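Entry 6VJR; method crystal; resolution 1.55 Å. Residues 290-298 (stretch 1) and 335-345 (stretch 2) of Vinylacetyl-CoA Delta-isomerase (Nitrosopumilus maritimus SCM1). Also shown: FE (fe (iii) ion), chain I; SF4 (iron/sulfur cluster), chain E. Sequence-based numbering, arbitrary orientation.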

# COMPACT_ATOMS: atom_id res chain seq x y z
N ARG A 290 -12.50 12.68 -15.86
CA ARG A 290 -11.55 11.98 -15.01
C ARG A 290 -10.74 12.96 -14.15
O ARG A 290 -10.25 12.60 -13.10
CB ARG A 290 -10.68 11.03 -15.84
CG ARG A 290 -11.46 9.77 -16.15
CD ARG A 290 -10.76 8.78 -17.01
NE ARG A 290 -11.65 7.65 -17.31
CZ ARG A 290 -11.51 6.86 -18.36
NH1 ARG A 290 -10.40 6.87 -19.06
NH2 ARG A 290 -12.51 6.10 -18.73
N ARG A 291 -10.66 14.25 -14.53
CA ARG A 291 -10.05 15.21 -13.62
C ARG A 291 -11.03 16.23 -13.01
O ARG A 291 -10.61 17.06 -12.19
CB ARG A 291 -8.79 15.87 -14.16
CG ARG A 291 -8.85 16.56 -15.48
CD ARG A 291 -9.34 18.03 -15.45
NE ARG A 291 -10.79 18.14 -15.57
CZ ARG A 291 -11.43 19.29 -15.91
NH1 ARG A 291 -10.79 20.47 -16.01
NH2 ARG A 291 -12.74 19.25 -16.10
N SER A 292 -12.33 16.08 -13.29
CA SER A 292 -13.36 16.73 -12.50
C SER A 292 -13.42 16.17 -11.08
O SER A 292 -14.00 16.82 -10.19
CB SER A 292 -14.70 16.70 -13.23
OG SER A 292 -14.62 17.63 -14.32
N TYR A 293 -12.80 14.99 -10.89
CA TYR A 293 -12.71 14.35 -9.57
C TYR A 293 -11.89 15.15 -8.56
O TYR A 293 -11.83 14.75 -7.40
CB TYR A 293 -12.27 12.88 -9.62
CG TYR A 293 -13.39 12.08 -10.24
CD1 TYR A 293 -14.41 11.56 -9.45
CD2 TYR A 293 -13.46 11.89 -11.60
CE1 TYR A 293 -15.52 10.95 -9.99
CE2 TYR A 293 -14.56 11.27 -12.18
CZ TYR A 293 -15.60 10.86 -11.37
OH TYR A 293 -16.71 10.36 -11.93
N VAL A 294 -11.35 16.30 -8.94
CA VAL A 294 -10.93 17.30 -7.96
C VAL A 294 -12.07 17.64 -6.98
O VAL A 294 -11.82 18.02 -5.83
CB VAL A 294 -10.42 18.53 -8.70
CG1 VAL A 294 -10.33 19.77 -7.81
CG2 VAL A 294 -9.09 18.22 -9.34
N CYS A 295 -13.32 17.46 -7.41
CA CYS A 295 -14.46 17.68 -6.52
C CYS A 295 -14.30 16.84 -5.23
O CYS A 295 -14.60 17.30 -4.13
CB CYS A 295 -15.79 17.41 -7.21
SG CYS A 295 -16.03 15.66 -7.66
N LYS A 296 -13.74 15.64 -5.35
CA LYS A 296 -13.64 14.73 -4.23
C LYS A 296 -12.60 15.21 -3.21
O LYS A 296 -12.60 14.78 -2.05
CB LYS A 296 -13.19 13.35 -4.70
CG LYS A 296 -14.14 12.68 -5.68
CD LYS A 296 -15.57 12.48 -5.24
CE LYS A 296 -16.38 11.95 -6.42
NZ LYS A 296 -17.78 11.80 -6.10
N THR A 297 -11.74 16.14 -3.63
CA THR A 297 -10.80 16.73 -2.70
C THR A 297 -11.47 17.71 -1.75
O THR A 297 -10.97 17.92 -0.63
CB THR A 297 -9.58 17.33 -3.38
OG1 THR A 297 -9.86 18.51 -4.10
CG2 THR A 297 -8.87 16.33 -4.27
N GLY A 298 -12.55 18.37 -2.20
CA GLY A 298 -13.34 19.17 -1.29
C GLY A 298 -14.08 18.31 -0.25
O GLY A 298 -14.18 18.68 0.93
FE FE I . -18.44 11.34 -12.04
FE1 SF4 E . -18.88 13.95 -10.55
FE2 SF4 E . -18.03 15.05 -8.18
FE3 SF4 E . -20.58 14.94 -8.71
FE4 SF4 E . -19.05 16.76 -9.97
S1 SF4 E . -19.60 16.75 -7.79
S2 SF4 E . -20.65 15.36 -10.96
S3 SF4 E . -17.12 15.48 -10.28
S4 SF4 E . -19.22 13.13 -8.52
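Stretch 2 335-345: TIFAAGIASSH

The two backbones come closest at a glycine: the CA atoms of G340 and R291 lie only 4.7 Å apart, and a CB on G340 would point toward stretch 1 and fall 2.4 Å from V294 CG2, a clash. With no side chain there, G340 CA packs against both R291 CB and V294 CG2, each at 3.8 Å.

All of stretch 2, from T335 to H345, is helical, with i to i+4 backbone hydrogen bonds throughout. Stretch 1 is less regular, with a type I turn from S292 to C295 and a helix through G298. The two run in opposite senses, since R291 faces G340 whereas V294 faces F337, with CA atoms 5.4 Å apart.

Beyond the glycine, R291 reaches along the later turns of the helix: its CG lies 3.5 Å from S343 OG, and its NH1 donates a nearly straight hydrogen bond to S344 OG (3.0 Å, 167°). Toward the T335 end of stretch 2 the contact becomes largely apolar. V294 CG1 meets the edge of the F337 ring, 3.8 Å from CD1, and T297 CG2 sits 3.7 Å from I336 CG2. Y293 and C295 also bind metal, Y293 OH at 2.0 Å from FE and C295 SG at 2.2 Å from SF4 FE2.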

# COMPACT_ATOMS: atom_id res chain seq x y z
N THR A 335 -2.65 14.83 -3.30
CA THR A 335 -2.09 14.10 -4.44
C THR A 335 -3.13 14.08 -5.58
O THR A 335 -2.81 14.25 -6.75
CB THR A 335 -1.67 12.68 -3.99
OG1 THR A 335 -0.56 12.78 -3.10
CG2 THR A 335 -1.12 11.89 -5.17
N ILE A 336 -4.40 13.81 -5.24
CA ILE A 336 -5.48 13.84 -6.22
C ILE A 336 -5.60 15.24 -6.80
O ILE A 336 -5.69 15.42 -8.04
CB ILE A 336 -6.80 13.36 -5.60
CG1 ILE A 336 -6.69 11.91 -5.20
CG2 ILE A 336 -7.95 13.61 -6.56
CD1 ILE A 336 -7.74 11.49 -4.20
N PHE A 337 -5.65 16.22 -5.90
CA PHE A 337 -5.82 17.58 -6.37
C PHE A 337 -4.73 17.96 -7.37
O PHE A 337 -5.00 18.58 -8.42
CB PHE A 337 -5.76 18.53 -5.16
CG PHE A 337 -5.88 19.98 -5.54
CD1 PHE A 337 -7.08 20.49 -6.01
CD2 PHE A 337 -4.79 20.85 -5.40
CE1 PHE A 337 -7.18 21.83 -6.40
CE2 PHE A 337 -4.91 22.17 -5.80
CZ PHE A 337 -6.10 22.65 -6.27
N ALA A 338 -3.47 17.66 -7.02
CA ALA A 338 -2.31 18.01 -7.85
C ALA A 338 -2.47 17.40 -9.24
O ALA A 338 -2.21 18.05 -10.24
CB ALA A 338 -1.09 17.53 -7.18
N ALA A 339 -2.84 16.12 -9.31
CA ALA A 339 -2.99 15.45 -10.60
C ALA A 339 -4.02 16.16 -11.47
O ALA A 339 -3.81 16.35 -12.66
CB ALA A 339 -3.23 13.96 -10.41
N GLY A 340 -5.18 16.49 -10.89
CA GLY A 340 -6.24 17.10 -11.62
C GLY A 340 -5.84 18.48 -12.13
O GLY A 340 -6.02 18.76 -13.32
N ILE A 341 -5.28 19.33 -11.25
CA ILE A 341 -4.93 20.68 -11.69
C ILE A 341 -3.74 20.68 -12.67
O ILE A 341 -3.71 21.48 -13.61
CB ILE A 341 -4.74 21.70 -10.56
CG1 ILE A 341 -3.55 21.46 -9.67
CG2 ILE A 341 -6.04 21.92 -9.79
CD1 ILE A 341 -3.14 22.74 -8.95
N ALA A 342 -2.85 19.68 -12.56
CA ALA A 342 -1.77 19.53 -13.52
C ALA A 342 -2.37 19.22 -14.91
O ALA A 342 -1.94 19.75 -15.91
CB ALA A 342 -0.83 18.41 -13.10
N SER A 343 -3.35 18.32 -14.96
CA SER A 343 -4.03 17.97 -16.20
C SER A 343 -4.60 19.23 -16.84
O SER A 343 -4.45 19.46 -18.04
CB SER A 343 -5.09 16.93 -15.96
OG SER A 343 -5.75 16.58 -17.19
N SER A 344 -5.30 20.03 -16.03
CA SER A 344 -5.94 21.24 -16.53
C SER A 344 -4.91 22.25 -16.98
O SER A 344 -5.06 22.85 -18.07
CB SER A 344 -6.83 21.76 -15.47
OG SER A 344 -7.95 20.95 -15.18
N HIS A 345 -3.87 22.49 -16.18
CA HIS A 345 -2.80 23.42 -16.52
C HIS A 345 -2.11 23.07 -17.83
O HIS A 345 -1.67 23.98 -18.52
CB HIS A 345 -1.74 23.52 -15.41
CG HIS A 345 -2.04 24.51 -14.33
ND1 HIS A 345 -2.04 25.87 -14.57
CD2 HIS A 345 -2.32 24.36 -13.04
CE1 HIS A 345 -2.27 26.51 -13.43
NE2 HIS A 345 -2.43 25.60 -12.48